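Methyltransferase (Streptococcus mutans, PDB 2B78) is of uncharacterised function but probably acts as an S-adenosylmethionine-dependent methyltransferase, perhaps on RNA. Local coordinates at residues Q102-T111 with F121-Y129; A211-Y222 with G233-D242. One frame throughout, in Å; residues are numbered along the deposited sequence.

Contact 1: residues Q102-T111 with F121-Y129; sequences QDGDSFGGVT and FSWYNSFVY
Three backbone hydrogen bonds join Gly109 and Thr111 to Ser122 and Tyr124 in the beta hairpin of strands 110-115 and 118-123, entered through the type II turn Phe107 to Val110: Tyr124 N gives to Gly109 O (3.0 Å, 168° at the hydrogen), Thr111 N to Ser122 O, and Ser122 N to Thr111 O (2.9 Å). A water accepts from Thr111 OG1 and Ser122 OG. Thr111 OG1 stands between the backbone N and the carbonyl carbon (chi1 68°), in plane at the Tyr124 ring edge, which leaves Thr111 CG2 beside the backbone N, 3.4 Å from Tyr124 CE1. Gln102 NE2 sits 3.6 Å above one face of that ring, off-centre; Gln102 OE1, gripped by Gly109 N and Gln54 NE2, holds the amide there. Asn125 OD1 caps the following helix at Val128 N, and the bare CA of Gly109 lets Asn125 ND2 come within 3.5 Å. On the face of Val110 and Trp123, opposite Thr111 and Ser122, Val110 CG2 touches the Trp123 ring edge at CZ3 and meets Val128 CG1 (3.8 Å), which reaches Phe107 CE2. Strand 148-153 pairs with Phe121 and Trp123, Glu151 takes Trp123 NE1, and Tyr50 and Gln54 of strand 45-54 hold Asn125 ND2.

Contact 2: residues A211-Y222 with G233-D242; sequences AAGKTVLNLFSY and GGAMATTSVD
Tyr222 N approaches the Asp242 carboxylate from above its plane, 60° out of it, and bonds OD1 at 2.9 Å. Asp242 CG stands anti to the backbone N (chi1 -160°), which turns the carboxylate to the turn after strand 215-219; Asp242 OD2 takes a water that also donates to Tyr222 O, and a bond from Ala244 N. Strands 215-219 and 237-242 run parallel, 12° apart, as the two strands of a beta-alpha-beta crossover through helix 225-232 in a Rossmann-like methyltransferase sheet. Bonds alternate between them: Thr239 N to Val216 O, Asn218 N to Thr239 O (2.8 Å), Val241 N to Asn218 O. Val241 O then accepts from Ser221 N at 3.1 Å and weakly from Phe220 N. Asn218 and Ser240 share a face with Val216 and Thr238, turned to helix 225-232, where Ser227 OG bonds both Asn218 ND2 and Ser240 OG. On the Thr215, Leu217 and Leu219 face, under helix 272-281, Leu217 CD1 packs on Val241 CG2 (3.8 Å), and Leu219 CD2 lies alongside Val241 CB. Met236 CE, swung round by a bend in its chain, reaches Gly213 O at 3.4 Å. Asp242 binds S-adenosyl-L-homocysteine in a structure of this protein, though none is bound to this chain here; an acid at this strand end usually holds the cofactor ribose, so Tyr222 N and Ala244 N probably fix that group.

In the fold
The chain passes through contact 1 before contact 2, and their centres lie about 35 Å apart on opposite sides of the chain's centre, with nearest atoms about 12 Å apart, without touching. They belong to separate sheets. Contact 1 lies at the open end of the hairpin of strands 110-115 and 118-123 in a mixed sheet, and leans on strand 45-54 of the N-terminal PUA-like region. Contact 2 pairs the second and third strands from one edge of the seven-stranded Rossmann-like sheet, where strand 237-242 ends at the cofactor site. Contact 1 thus lies within the hairpin sheet where it meets the PUA-like sheet, while contact 2 shapes the putative methyltransferase pocket.

Contact 1: residues Q102-T111 with F121-Y129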
loop_
_atom_site.group_PDB
_atom_site.type_symbol
_atom_site.label_atom_id
_atom_site.label_comp_id
_atom_site.label_asym_id
_atom_site.label_seq_id
_atom_site.Cartn_x
_atom_site.Cartn_y
_atom_site.Cartn_z
ATOM N N GLN A 102 7.502 5.838 5.813
ATOM C CA GLN A 102 8.280 6.882 5.156
ATOM C C GLN A 102 8.115 8.312 5.702
ATOM O O GLN A 102 8.335 8.547 6.888
ATOM C CB GLN A 102 7.986 6.836 3.660
ATOM C CG GLN A 102 8.257 5.462 3.053
ATOM C CD GLN A 102 8.553 5.533 1.568
ATOM O OE1 GLN A 102 9.509 6.171 1.152
ATOM N NE2 GLN A 102 7.733 4.874 0.764
ATOM N N ASP A 103 7.737 9.264 4.847
ATOM C CA ASP A 103 7.599 10.641 5.313
ATOM C C ASP A 103 6.434 10.868 6.267
ATOM O O ASP A 103 6.366 11.902 6.939
ATOM C CB ASP A 103 7.552 11.625 4.118
ATOM C CG ASP A 103 6.466 11.304 3.107
ATOM O OD1 ASP A 103 6.034 10.132 3.017
ATOM O OD2 ASP A 103 6.062 12.242 2.375
ATOM N N GLY A 104 5.521 9.900 6.337
ATOM C CA GLY A 104 4.397 10.024 7.244
ATOM C C GLY A 104 4.934 9.988 8.665
ATOM O O GLY A 104 4.296 10.475 9.598
ATOM N N ASP A 105 6.115 9.402 8.833
ATOM C CA ASP A 105 6.737 9.329 10.150
ATOM C C ASP A 105 8.084 10.032 10.166
ATOM O O ASP A 105 8.975 9.714 10.966
ATOM C CB ASP A 105 6.877 7.881 10.595
ATOM C CG ASP A 105 5.539 7.250 10.896
ATOM O OD1 ASP A 105 4.927 7.622 11.928
ATOM O OD2 ASP A 105 5.095 6.400 10.089
ATOM N N SER A 106 8.212 10.993 9.256
ATOM C CA SER A 106 9.395 11.841 9.119
ATOM C C SER A 106 10.713 11.257 8.646
ATOM O O SER A 106 11.777 11.788 8.956
ATOM C CB SER A 106 9.623 12.638 10.411
ATOM O OG SER A 106 8.611 13.632 10.550
ATOM N N PHE A 107 10.665 10.163 7.905
ATOM C CA PHE A 107 11.894 9.627 7.349
ATOM C C PHE A 107 11.559 8.814 6.119
ATOM O O PHE A 107 11.312 7.613 6.206
ATOM C CB PHE A 107 12.663 8.762 8.345
ATOM C CG PHE A 107 14.106 8.579 7.966
ATOM C CD1 PHE A 107 15.020 9.611 8.161
ATOM C CD2 PHE A 107 14.536 7.412 7.340
ATOM C CE1 PHE A 107 16.342 9.486 7.734
ATOM C CE2 PHE A 107 15.855 7.277 6.907
ATOM C CZ PHE A 107 16.757 8.316 7.104
ATOM N N GLY A 108 11.542 9.474 4.967
ATOM C CA GLY A 108 11.227 8.776 3.734
ATOM C C GLY A 108 12.244 7.709 3.380
ATOM O O GLY A 108 13.389 7.764 3.830
ATOM N N GLY A 109 11.822 6.725 2.588
ATOM C CA GLY A 109 12.725 5.661 2.177
ATOM C C GLY A 109 12.604 4.372 2.974
ATOM O O GLY A 109 13.118 3.327 2.567
ATOM N N VAL A 110 11.906 4.439 4.103
ATOM C CA VAL A 110 11.758 3.270 4.964
ATOM C C VAL A 110 10.345 3.027 5.467
ATOM O O VAL A 110 9.663 3.963 5.890
ATOM C CB VAL A 110 12.660 3.402 6.216
ATOM C CG1 VAL A 110 12.487 2.184 7.116
ATOM C CG2 VAL A 110 14.118 3.575 5.804
ATOM N N THR A 111 9.900 1.771 5.409
ATOM C CA THR A 111 8.601 1.394 5.953
ATOM C C THR A 111 8.883 0.163 6.805
ATOM O O THR A 111 9.830 -0.589 6.541
ATOM C CB THR A 111 7.517 1.036 4.870
ATOM O OG1 THR A 111 7.872 -0.177 4.199
ATOM C CG2 THR A 111 7.379 2.155 3.850
ATOM N N PHE A 121 10.907 -5.011 7.431
ATOM C CA PHE A 121 11.535 -3.763 7.019
ATOM C C PHE A 121 11.536 -3.722 5.500
ATOM O O PHE A 121 11.747 -4.752 4.848
ATOM C CB PHE A 121 12.998 -3.725 7.472
ATOM C CG PHE A 121 13.194 -3.443 8.931
ATOM C CD1 PHE A 121 13.548 -2.172 9.362
ATOM C CD2 PHE A 121 13.046 -4.453 9.878
ATOM C CE1 PHE A 121 13.754 -1.912 10.714
ATOM C CE2 PHE A 121 13.251 -4.196 11.233
ATOM C CZ PHE A 121 13.604 -2.928 11.648
ATOM N N SER A 122 11.319 -2.539 4.938
ATOM C CA SER A 122 11.351 -2.375 3.494
ATOM C C SER A 122 12.232 -1.182 3.172
ATOM O O SER A 122 12.024 -0.073 3.686
ATOM C CB SER A 122 9.946 -2.175 2.925
ATOM O OG SER A 122 9.199 -3.377 3.022
ATOM N N TRP A 123 13.236 -1.422 2.336
ATOM C CA TRP A 123 14.174 -0.377 1.932
ATOM C C TRP A 123 13.853 0.083 0.504
ATOM O O TRP A 123 13.957 -0.700 -0.446
ATOM C CB TRP A 123 15.606 -0.919 1.995
ATOM C CG TRP A 123 15.919 -1.666 3.263
ATOM C CD1 TRP A 123 16.162 -3.004 3.384
ATOM C CD2 TRP A 123 15.979 -1.127 4.593
ATOM N NE1 TRP A 123 16.368 -3.333 4.703
ATOM C CE2 TRP A 123 16.264 -2.201 5.466
ATOM C CE3 TRP A 123 15.824 0.159 5.130
ATOM C CZ2 TRP A 123 16.388 -2.030 6.851
ATOM C CZ3 TRP A 123 15.947 0.328 6.505
ATOM C CH2 TRP A 123 16.231 -0.762 7.349
ATOM N N TYR A 124 13.494 1.358 0.355
ATOM C CA TYR A 124 13.124 1.907 -0.948
ATOM C C TYR A 124 14.241 2.554 -1.761
ATOM O O TYR A 124 14.021 2.950 -2.908
ATOM C CB TYR A 124 11.970 2.907 -0.784
ATOM C CG TYR A 124 10.674 2.260 -0.364
ATOM C CD1 TYR A 124 10.554 1.651 0.883
ATOM C CD2 TYR A 124 9.568 2.246 -1.215
ATOM C CE1 TYR A 124 9.365 1.042 1.276
ATOM C CE2 TYR A 124 8.367 1.636 -0.828
ATOM C CZ TYR A 124 8.280 1.039 0.420
ATOM O OH TYR A 124 7.109 0.438 0.820
ATOM N N ASN A 125 15.431 2.677 -1.183
ATOM C CA ASN A 125 16.544 3.261 -1.918
ATOM C C ASN A 125 17.884 2.750 -1.388
ATOM O O ASN A 125 17.971 2.262 -0.259
ATOM C CB ASN A 125 16.470 4.798 -1.886
ATOM C CG ASN A 125 16.603 5.374 -0.491
ATOM O OD1 ASN A 125 17.670 5.310 0.122
ATOM N ND2 ASN A 125 15.515 5.961 0.017
ATOM N N SER A 126 18.926 2.849 -2.207
ATOM C CA SER A 126 20.238 2.351 -1.806
ATOM C C SER A 126 20.848 3.053 -0.599
ATOM O O SER A 126 21.607 2.439 0.163
ATOM C CB SER A 126 21.215 2.421 -2.980
ATOM O OG SER A 126 21.334 3.739 -3.477
ATOM N N PHE A 127 20.542 4.332 -0.411
ATOM C CA PHE A 127 21.111 5.034 0.730
ATOM C C PHE A 127 20.673 4.466 2.077
ATOM O O PHE A 127 21.518 4.145 2.923
ATOM C CB PHE A 127 20.780 6.517 0.699
ATOM C CG PHE A 127 21.401 7.282 1.833
ATOM C CD1 PHE A 127 22.774 7.509 1.864
ATOM C CD2 PHE A 127 20.623 7.726 2.895
ATOM C CE1 PHE A 127 23.369 8.166 2.940
ATOM C CE2 PHE A 127 21.202 8.384 3.976
ATOM C CZ PHE A 127 22.581 8.603 3.998
ATOM N N VAL A 128 19.368 4.354 2.304
ATOM C CA VAL A 128 18.917 3.815 3.581
ATOM C C VAL A 128 19.412 2.388 3.734
ATOM O O VAL A 128 19.706 1.935 4.840
ATOM C CB VAL A 128 17.384 3.834 3.726
ATOM C CG1 VAL A 128 16.884 5.268 3.761
ATOM C CG2 VAL A 128 16.743 3.065 2.590
ATOM N N TYR A 129 19.516 1.680 2.618
ATOM C CA TYR A 129 19.982 0.307 2.666
ATOM C C TYR A 129 21.419 0.270 3.178
ATOM O O TYR A 129 21.765 -0.574 3.995
ATOM C CB TYR A 129 19.898 -0.329 1.274
ATOM C CG TYR A 129 20.233 -1.799 1.272
ATOM C CD1 TYR A 129 19.432 -2.710 1.960
ATOM C CD2 TYR A 129 21.380 -2.277 0.635
ATOM C CE1 TYR A 129 19.763 -4.062 2.025
ATOM C CE2 TYR A 129 21.721 -3.632 0.691
ATOM C CZ TYR A 129 20.908 -4.513 1.389
ATOM O OH TYR A 129 21.240 -5.843 1.473
HETATM O O HOH W 1 7.509 -2.875 5.420
#

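Contact 2: residues A211-Y222 with G233-D242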
loop_
_atom_site.group_PDB
_atom_site.type_symbol
_atom_site.label_atom_id
_atom_site.label_comp_id
_atom_site.label_asym_id
_atom_site.label_seq_id
_atom_site.Cartn_x
_atom_site.Cartn_y
_atom_site.Cartn_z
ATOM N N ALA A 211 -21.563 -6.357 1.321
ATOM C CA ALA A 211 -21.948 -7.273 0.247
ATOM C C ALA A 211 -22.878 -8.390 0.738
ATOM O O ALA A 211 -23.016 -9.431 0.088
ATOM C CB ALA A 211 -20.691 -7.877 -0.395
ATOM N N ALA A 212 -23.526 -8.181 1.883
ATOM C CA ALA A 212 -24.427 -9.193 2.425
ATOM C C ALA A 212 -25.511 -9.610 1.436
ATOM O O ALA A 212 -26.246 -8.768 0.911
ATOM C CB ALA A 212 -25.068 -8.690 3.721
ATOM N N GLY A 213 -25.602 -10.913 1.182
ATOM C CA GLY A 213 -26.612 -11.434 0.272
ATOM C C GLY A 213 -26.396 -11.049 -1.179
ATOM O O GLY A 213 -27.285 -11.222 -2.011
ATOM N N LYS A 214 -25.211 -10.542 -1.494
ATOM C CA LYS A 214 -24.902 -10.124 -2.856
ATOM C C LYS A 214 -23.837 -11.018 -3.481
ATOM O O LYS A 214 -23.066 -11.661 -2.763
ATOM C CB LYS A 214 -24.389 -8.683 -2.847
ATOM C CG LYS A 214 -25.307 -7.675 -2.159
ATOM C CD LYS A 214 -26.678 -7.605 -2.816
ATOM C CE LYS A 214 -27.545 -6.524 -2.166
ATOM N NZ LYS A 214 -28.932 -6.524 -2.715
ATOM N N THR A 215 -23.782 -11.048 -4.811
ATOM C CA THR A 215 -22.762 -11.840 -5.509
ATOM C C THR A 215 -21.606 -10.882 -5.794
ATOM O O THR A 215 -21.824 -9.716 -6.144
ATOM C CB THR A 215 -23.288 -12.445 -6.847
ATOM O OG1 THR A 215 -23.688 -11.398 -7.736
ATOM C CG2 THR A 215 -24.475 -13.371 -6.584
ATOM N N VAL A 216 -20.374 -11.358 -5.630
ATOM C CA VAL A 216 -19.219 -10.497 -5.830
ATOM C C VAL A 216 -18.182 -11.029 -6.798
ATOM O O VAL A 216 -17.887 -12.219 -6.805
ATOM C CB VAL A 216 -18.505 -10.245 -4.488
ATOM C CG1 VAL A 216 -17.296 -9.351 -4.688
ATOM C CG2 VAL A 216 -19.476 -9.647 -3.489
ATOM N N LEU A 217 -17.646 -10.130 -7.619
ATOM C CA LEU A 217 -16.578 -10.464 -8.551
ATOM C C LEU A 217 -15.375 -9.622 -8.129
ATOM O O LEU A 217 -15.434 -8.391 -8.092
ATOM C CB LEU A 217 -16.959 -10.134 -9.994
ATOM C CG LEU A 217 -15.814 -10.315 -10.995
ATOM C CD1 LEU A 217 -15.479 -11.792 -11.157
ATOM C CD2 LEU A 217 -16.225 -9.719 -12.328
ATOM N N ASN A 218 -14.279 -10.293 -7.805
ATOM C CA ASN A 218 -13.070 -9.616 -7.361
ATOM C C ASN A 218 -11.990 -9.767 -8.434
ATOM O O ASN A 218 -11.420 -10.836 -8.599
ATOM C CB ASN A 218 -12.646 -10.246 -6.032
ATOM C CG ASN A 218 -11.429 -9.591 -5.423
ATOM O OD1 ASN A 218 -11.072 -8.463 -5.759
ATOM N ND2 ASN A 218 -10.795 -10.297 -4.495
ATOM N N LEU A 219 -11.718 -8.694 -9.168
ATOM C CA LEU A 219 -10.720 -8.726 -10.244
ATOM C C LEU A 219 -9.318 -8.362 -9.747
ATOM O O LEU A 219 -9.153 -7.427 -8.944
ATOM C CB LEU A 219 -11.156 -7.781 -11.371
ATOM C CG LEU A 219 -12.539 -8.094 -11.959
ATOM C CD1 LEU A 219 -12.893 -7.058 -13.011
ATOM C CD2 LEU A 219 -12.554 -9.493 -12.565
ATOM N N PHE A 220 -8.313 -9.092 -10.228
ATOM C CA PHE A 220 -6.918 -8.881 -9.802
ATOM C C PHE A 220 -6.885 -9.194 -8.304
ATOM O O PHE A 220 -6.261 -8.488 -7.507
ATOM C CB PHE A 220 -6.480 -7.427 -10.034
ATOM C CG PHE A 220 -6.498 -7.005 -11.478
ATOM C CD1 PHE A 220 -5.497 -7.419 -12.353
ATOM C CD2 PHE A 220 -7.527 -6.202 -11.968
ATOM C CE1 PHE A 220 -5.521 -7.044 -13.710
ATOM C CE2 PHE A 220 -7.564 -5.818 -13.318
ATOM C CZ PHE A 220 -6.556 -6.243 -14.191
ATOM N N SER A 221 -7.569 -10.278 -7.947
ATOM C CA SER A 221 -7.726 -10.753 -6.568
ATOM C C SER A 221 -6.462 -10.958 -5.728
ATOM O O SER A 221 -6.502 -10.809 -4.502
ATOM C CB SER A 221 -8.503 -12.064 -6.600
ATOM O OG SER A 221 -7.777 -13.003 -7.372
ATOM N N TYR A 222 -5.361 -11.315 -6.387
ATOM C CA TYR A 222 -4.066 -11.574 -5.745
ATOM C C TYR A 222 -4.162 -12.813 -4.856
ATOM O O TYR A 222 -3.782 -13.913 -5.293
ATOM C CB TYR A 222 -3.576 -10.339 -4.963
ATOM C CG TYR A 222 -2.251 -10.561 -4.258
ATOM C CD1 TYR A 222 -1.225 -11.283 -4.866
ATOM C CD2 TYR A 222 -2.054 -10.112 -2.950
ATOM C CE1 TYR A 222 -0.033 -11.565 -4.178
ATOM C CE2 TYR A 222 -0.873 -10.391 -2.256
ATOM C CZ TYR A 222 0.127 -11.120 -2.875
ATOM O OH TYR A 222 1.265 -11.435 -2.173
ATOM N N GLY A 233 -18.754 -11.470 5.655
ATOM C CA GLY A 233 -19.785 -10.458 5.813
ATOM C C GLY A 233 -21.081 -10.914 5.172
ATOM O O GLY A 233 -21.956 -10.104 4.871
ATOM N N GLY A 234 -21.186 -12.216 4.921
ATOM C CA GLY A 234 -22.410 -12.768 4.366
ATOM C C GLY A 234 -22.683 -12.672 2.879
ATOM O O GLY A 234 -23.844 -12.748 2.468
ATOM N N ALA A 235 -21.649 -12.502 2.063
ATOM C CA ALA A 235 -21.866 -12.416 0.623
ATOM C C ALA A 235 -22.516 -13.707 0.134
ATOM O O ALA A 235 -22.235 -14.806 0.645
ATOM C CB ALA A 235 -20.539 -12.168 -0.107
ATOM N N MET A 236 -23.402 -13.581 -0.847
ATOM C CA MET A 236 -24.074 -14.756 -1.378
ATOM C C MET A 236 -23.077 -15.672 -2.077
ATOM O O MET A 236 -23.152 -16.897 -1.957
ATOM C CB MET A 236 -25.162 -14.349 -2.366
ATOM C CG MET A 236 -25.941 -15.541 -2.906
ATOM S SD MET A 236 -27.199 -15.077 -4.115
ATOM C CE MET A 236 -28.438 -14.300 -3.038
ATOM N N ALA A 237 -22.155 -15.072 -2.820
ATOM C CA ALA A 237 -21.156 -15.839 -3.551
ATOM C C ALA A 237 -20.027 -14.914 -3.991
ATOM O O ALA A 237 -20.205 -13.708 -4.059
ATOM C CB ALA A 237 -21.806 -16.486 -4.774
ATOM N N THR A 238 -18.856 -15.465 -4.283
ATOM C CA THR A 238 -17.773 -14.616 -4.757
ATOM C C THR A 238 -16.955 -15.357 -5.789
ATOM O O THR A 238 -16.780 -16.582 -5.718
ATOM C CB THR A 238 -16.814 -14.165 -3.630
ATOM O OG1 THR A 238 -15.961 -15.257 -3.256
ATOM C CG2 THR A 238 -17.595 -13.699 -2.418
ATOM N N THR A 239 -16.477 -14.611 -6.768
ATOM C CA THR A 239 -15.639 -15.158 -7.816
ATOM C C THR A 239 -14.394 -14.295 -7.789
ATOM O O THR A 239 -14.477 -13.083 -7.949
ATOM C CB THR A 239 -16.311 -15.049 -9.183
ATOM O OG1 THR A 239 -17.528 -15.806 -9.167
ATOM C CG2 THR A 239 -15.380 -15.579 -10.272
ATOM N N SER A 240 -13.239 -14.924 -7.581
ATOM C CA SER A 240 -11.977 -14.209 -7.503
ATOM C C SER A 240 -11.130 -14.535 -8.727
ATOM O O SER A 240 -10.826 -15.702 -8.997
ATOM C CB SER A 240 -11.248 -14.619 -6.225
ATOM O OG SER A 240 -12.123 -14.527 -5.108
ATOM N N VAL A 241 -10.746 -13.499 -9.464
ATOM C CA VAL A 241 -9.972 -13.700 -10.684
ATOM C C VAL A 241 -8.579 -13.090 -10.667
ATOM O O VAL A 241 -8.417 -11.885 -10.435
ATOM C CB VAL A 241 -10.730 -13.126 -11.898
ATOM C CG1 VAL A 241 -10.010 -13.524 -13.196
ATOM C CG2 VAL A 241 -12.168 -13.609 -11.892
ATOM N N ASP A 242 -7.565 -13.922 -10.913
ATOM C CA ASP A 242 -6.189 -13.444 -10.960
ATOM C C ASP A 242 -5.446 -14.172 -12.070
ATOM O O ASP A 242 -5.704 -15.345 -12.340
ATOM C CB ASP A 242 -5.462 -13.692 -9.634
ATOM C CG ASP A 242 -4.249 -12.800 -9.470
ATOM O OD1 ASP A 242 -4.443 -11.607 -9.158
ATOM O OD2 ASP A 242 -3.104 -13.273 -9.665
HETATM O O HOH W 2 -20.526 -8.480 2.908
HETATM O O HOH W 3 -1.582 -14.190 -7.068
#